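Local coordinates for protein phenylacetate-coenzyme A ligase (Bacteroides vulgatus, PDB 3LAX) that is a ligase of the AMP-binding enzyme family, represented here by its small C-terminal domain, at residues E20-Q25 and R72-E77; Q54-T57 and R62-A65. All blocks are in the same frame, centred on the assembly; numbering follows the deposited sequence. Where two conformers were deposited one is given.

Interaction 1. Residues E20-Q25 and R72-E77; sequences ETILLQ and RQLKDE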
# COMPACT_ATOMS: atom_id res chain seq x y z
N GLU A 20 6.41 1.62 -3.16
CA GLU A 20 6.69 0.64 -4.19
C GLU A 20 8.02 -0.06 -3.96
O GLU A 20 8.12 -1.28 -4.03
CB GLU A 20 6.70 1.33 -5.56
CG GLU A 20 6.94 0.43 -6.73
CD GLU A 20 6.91 1.20 -8.04
OE1 GLU A 20 5.85 1.78 -8.38
OE2 GLU A 20 7.95 1.25 -8.71
N THR A 21 9.06 0.72 -3.69
CA THR A 21 10.40 0.16 -3.51
C THR A 21 10.45 -0.85 -2.38
O THR A 21 11.07 -1.93 -2.50
CB THR A 21 11.40 1.29 -3.26
OG1 THR A 21 11.44 2.13 -4.41
CG2 THR A 21 12.79 0.72 -3.00
N ILE A 22 9.81 -0.51 -1.27
CA ILE A 22 9.74 -1.42 -0.13
C ILE A 22 8.98 -2.70 -0.47
O ILE A 22 9.45 -3.81 -0.17
CB ILE A 22 9.14 -0.72 1.10
CG1 ILE A 22 10.21 0.18 1.74
CG2 ILE A 22 8.62 -1.73 2.10
CD1 ILE A 22 9.67 1.24 2.65
N LEU A 23 7.82 -2.57 -1.11
CA LEU A 23 7.01 -3.74 -1.48
C LEU A 23 7.75 -4.68 -2.42
O LEU A 23 7.60 -5.91 -2.33
CB LEU A 23 5.70 -3.30 -2.13
CG LEU A 23 4.75 -2.47 -1.25
CD1 LEU A 23 3.51 -2.08 -2.03
CD2 LEU A 23 4.40 -3.25 0.03
N LEU A 24 8.52 -4.12 -3.35
CA LEU A 24 9.18 -4.94 -4.36
C LEU A 24 10.18 -5.94 -3.80
O LEU A 24 10.47 -6.95 -4.44
CB LEU A 24 9.91 -4.06 -5.37
CG LEU A 24 9.12 -3.61 -6.59
CD1 LEU A 24 9.95 -2.58 -7.34
CD2 LEU A 24 8.76 -4.80 -7.49
N GLN A 25 10.71 -5.67 -2.62
CA GLN A 25 11.74 -6.53 -2.04
C GLN A 25 11.18 -7.83 -1.47
O GLN A 25 11.94 -8.77 -1.21
CB GLN A 25 12.54 -5.79 -0.96
CG GLN A 25 13.74 -5.01 -1.49
CD GLN A 25 14.71 -5.87 -2.29
OE1 GLN A 25 15.41 -6.72 -1.73
NE2 GLN A 25 14.77 -5.65 -3.59
N ARG A 72 5.39 -2.18 9.28
CA ARG A 72 6.53 -1.64 10.02
C ARG A 72 7.49 -0.92 9.08
O ARG A 72 7.90 0.22 9.32
CB ARG A 72 7.24 -2.81 10.70
CG ARG A 72 8.21 -2.47 11.82
CD ARG A 72 8.38 -3.69 12.73
NE ARG A 72 8.11 -4.95 12.04
CZ ARG A 72 7.68 -6.06 12.63
NH1 ARG A 72 7.46 -6.06 13.93
NH2 ARG A 72 7.47 -7.17 11.92
N GLN A 73 7.87 -1.59 8.00
CA GLN A 73 8.82 -1.01 7.05
C GLN A 73 8.25 0.24 6.38
O GLN A 73 8.97 1.23 6.19
CB GLN A 73 9.25 -2.01 5.99
CG GLN A 73 10.20 -3.08 6.52
CD GLN A 73 10.83 -3.87 5.40
OE1 GLN A 73 11.00 -3.37 4.29
NE2 GLN A 73 11.16 -5.13 5.68
N LEU A 74 6.97 0.21 6.02
CA LEU A 74 6.36 1.38 5.39
C LEU A 74 6.30 2.56 6.37
O LEU A 74 6.64 3.69 6.01
CB LEU A 74 4.95 1.08 4.84
CG LEU A 74 4.94 0.10 3.67
CD1 LEU A 74 3.52 -0.17 3.22
CD2 LEU A 74 5.76 0.67 2.51
N LYS A 75 5.88 2.30 7.60
CA LYS A 75 5.87 3.37 8.60
C LYS A 75 7.27 3.99 8.77
O LYS A 75 7.41 5.22 8.82
CB LYS A 75 5.32 2.90 9.95
CG LYS A 75 5.24 4.06 10.96
CD LYS A 75 4.61 3.71 12.29
CE LYS A 75 4.37 4.99 13.11
NZ LYS A 75 3.94 4.75 14.52
N ASP A 76 8.30 3.16 8.83
CA ASP A 76 9.67 3.66 8.99
C ASP A 76 10.06 4.59 7.85
O ASP A 76 10.85 5.52 8.05
CB ASP A 76 10.67 2.52 9.02
CG ASP A 76 10.70 1.82 10.35
OD1 ASP A 76 9.97 2.26 11.25
OD2 ASP A 76 11.47 0.83 10.48
N GLU A 77 9.53 4.35 6.66
CA GLU A 77 9.94 5.11 5.49
C GLU A 77 9.10 6.36 5.28
O GLU A 77 9.65 7.45 5.08
CB GLU A 77 9.88 4.25 4.23
CG GLU A 77 10.16 5.03 2.94
CD GLU A 77 11.55 5.65 2.89
OE1 GLU A 77 12.48 5.08 3.51
OE2 GLU A 77 11.70 6.70 2.22
O HOH W 1 11.54 -4.08 1.71
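I22 reaches from helix 16-24 across to helix 60-78, and three side chains of the longer helix receive it at different points along its length. In the conformer given, its CD1 methyl reaches CB of E77 and the carbonyl O of Q73, at 3.4 Å and 3.6 Å; a second conformer was modelled, so the closeness of these approaches is doubtful. The shorter branch does different work. With CG2 anti to the backbone N of I22, that methyl faces CD2 of L74 at 3.8 Å on one hand and OE1 of Q73 at 3.6 Å on the other. L74 does not aim straight at I22 from its backbone, yet its CD2 end swings in to meet I22 as the buried apolar part of the patch. The helical segments 20-24 and 72-77 run nearly antiparallel, at 152° with a closest axis approach of 10.0 Å, and pack together in the alpha/beta C-terminal domain of the AMP-binding enzyme family. Q73 supplies the polar rim. Its chain is extended beyond CG, which brings OE1 to a water 2.7 Å away; the same water donates its other hydrogen to the carbonyl O of I22 at 2.8 Å, bridging the helices beside the methyl contacts. The amide's NE2 turns back to E69 on its own helix, so both ends of the Q73 amide are held and its rotation is probably fixed.

Interaction 2. Residues Q54-T57 and R62-A65; sequences QLFT and RLQA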
# COMPACT_ATOMS: atom_id res chain seq x y z
N GLN A 54 1.88 -15.55 -6.65
CA GLN A 54 1.20 -16.83 -6.83
C GLN A 54 1.95 -17.94 -6.10
O GLN A 54 1.40 -19.01 -5.89
CB GLN A 54 1.03 -17.19 -8.31
CG GLN A 54 2.31 -17.22 -9.10
CD GLN A 54 2.57 -15.90 -9.80
OE1 GLN A 54 2.66 -14.85 -9.16
NE2 GLN A 54 2.67 -15.95 -11.13
N LEU A 55 3.19 -17.67 -5.71
CA LEU A 55 3.96 -18.63 -4.92
C LEU A 55 3.62 -18.64 -3.42
O LEU A 55 4.03 -19.56 -2.71
CB LEU A 55 5.47 -18.37 -5.09
CG LEU A 55 6.00 -18.39 -6.52
CD1 LEU A 55 7.52 -18.27 -6.53
CD2 LEU A 55 5.53 -19.66 -7.26
N PHE A 56 2.88 -17.64 -2.94
CA PHE A 56 2.56 -17.57 -1.52
C PHE A 56 1.29 -18.35 -1.21
O PHE A 56 0.20 -17.94 -1.60
CB PHE A 56 2.41 -16.13 -1.01
CG PHE A 56 2.21 -16.05 0.48
CD1 PHE A 56 3.30 -15.90 1.33
CD2 PHE A 56 0.95 -16.19 1.04
CE1 PHE A 56 3.13 -15.85 2.71
CE2 PHE A 56 0.77 -16.15 2.42
CZ PHE A 56 1.86 -15.98 3.26
N THR A 57 1.42 -19.47 -0.50
CA THR A 57 0.25 -20.23 -0.07
C THR A 57 0.38 -20.64 1.39
O THR A 57 -0.18 -21.66 1.82
CB THR A 57 0.05 -21.48 -0.94
OG1 THR A 57 1.23 -22.31 -0.86
CG2 THR A 57 -0.20 -21.10 -2.40
N ARG A 62 1.54 -16.83 9.07
CA ARG A 62 2.56 -16.25 8.21
C ARG A 62 2.03 -15.02 7.47
O ARG A 62 2.75 -14.01 7.32
CB ARG A 62 3.06 -17.30 7.21
CG ARG A 62 3.78 -18.46 7.88
CD ARG A 62 5.05 -17.98 8.57
NE ARG A 62 5.24 -18.61 9.88
CZ ARG A 62 5.08 -17.98 11.04
NH1 ARG A 62 4.74 -16.70 11.07
NH2 ARG A 62 5.27 -18.63 12.18
N LEU A 63 0.79 -15.06 7.01
CA LEU A 63 0.21 -13.91 6.31
C LEU A 63 0.18 -12.71 7.25
O LEU A 63 0.53 -11.57 6.86
CB LEU A 63 -1.20 -14.24 5.81
CG LEU A 63 -1.78 -13.26 4.79
CD1 LEU A 63 -1.10 -13.48 3.46
CD2 LEU A 63 -3.28 -13.48 4.65
N GLN A 64 -0.22 -12.94 8.50
CA GLN A 64 -0.25 -11.88 9.51
C GLN A 64 1.14 -11.31 9.76
O GLN A 64 1.30 -10.10 9.86
CB GLN A 64 -0.79 -12.40 10.84
CG GLN A 64 -2.28 -12.57 10.94
CD GLN A 64 -2.69 -13.06 12.32
OE1 GLN A 64 -3.72 -12.65 12.86
NE2 GLN A 64 -1.87 -13.92 12.91
N ALA A 65 2.13 -12.18 9.90
CA ALA A 65 3.51 -11.73 10.15
C ALA A 65 4.01 -10.88 8.99
O ALA A 65 4.66 -9.85 9.19
CB ALA A 65 4.43 -12.93 10.37
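F56 points its ring out of the loop that follows strand 43-52 and meets the first turns of helix 60-78 at L63. The touching atoms are CE2 of the ring and, in the conformer given, the CD1 methyl of L63, 3.4 Å apart. CZ of F56 lies 3.9 Å from the same CD1, so one methyl spans the outer corner of the ring, approaching it obliquely. The backbone of the helix comes next: the carbonyl carbon of R62 stands at the ring's edge, near its plane, 4.3 Å from CZ of F56, and the amide N of L63 is 4.0 Å from that CZ. R62 adds its CB, also 4.3 Å from CZ of F56, before the rest of the side chain leads away, and its guanidinium meets CB of A65 with an edge. This is local packing at the surface of the C-terminal domain, within a beta-alpha-beta crossover: helix 60-78 joins the parallel neighbours 43-52 and 83-87 of the mixed sheet, and F56 lies in the first connection, with only four residues between the two segments. In the conformer given, the first torsions of both side chains bring them together. In F56, CG stands anti to the backbone N (chi1 -174°), sending the ring out toward the helix; in L63 a similar first torsion (chi1 -166°) carries CD1 over to the ring although the backbone of L63 does not aim its side chain straight across. Further out, the side chain of F56 also rests on E28 of another loop. The backbone on both sides is tied down as well: S53 OG accepts a hydrogen bond from the N of L55, D59 OD1 takes one from the N of R62, and L63 O receives the hydroxyl of T67.

Helix 60-78 is common to both contacts: interaction 2 uses its early part, at 62-65, and interaction 1 its late part, at 72-77. Their centres lie about 17 Å apart and their nearest atoms about 5 Å, without touching. Along the chain the order is 20-25, 54-57, 62-65, 72-77, so interaction 2 is nested inside the long excursion that interaction 1 closes, which includes strands 32-40 and 43-52 of the mixed sheet. The helix is therefore packed at one part against the loop leading into it and at another against helix 16-24, all within one AMP-binding C-terminal domain; interaction 1 is partly buried, interaction 2 a surface contact.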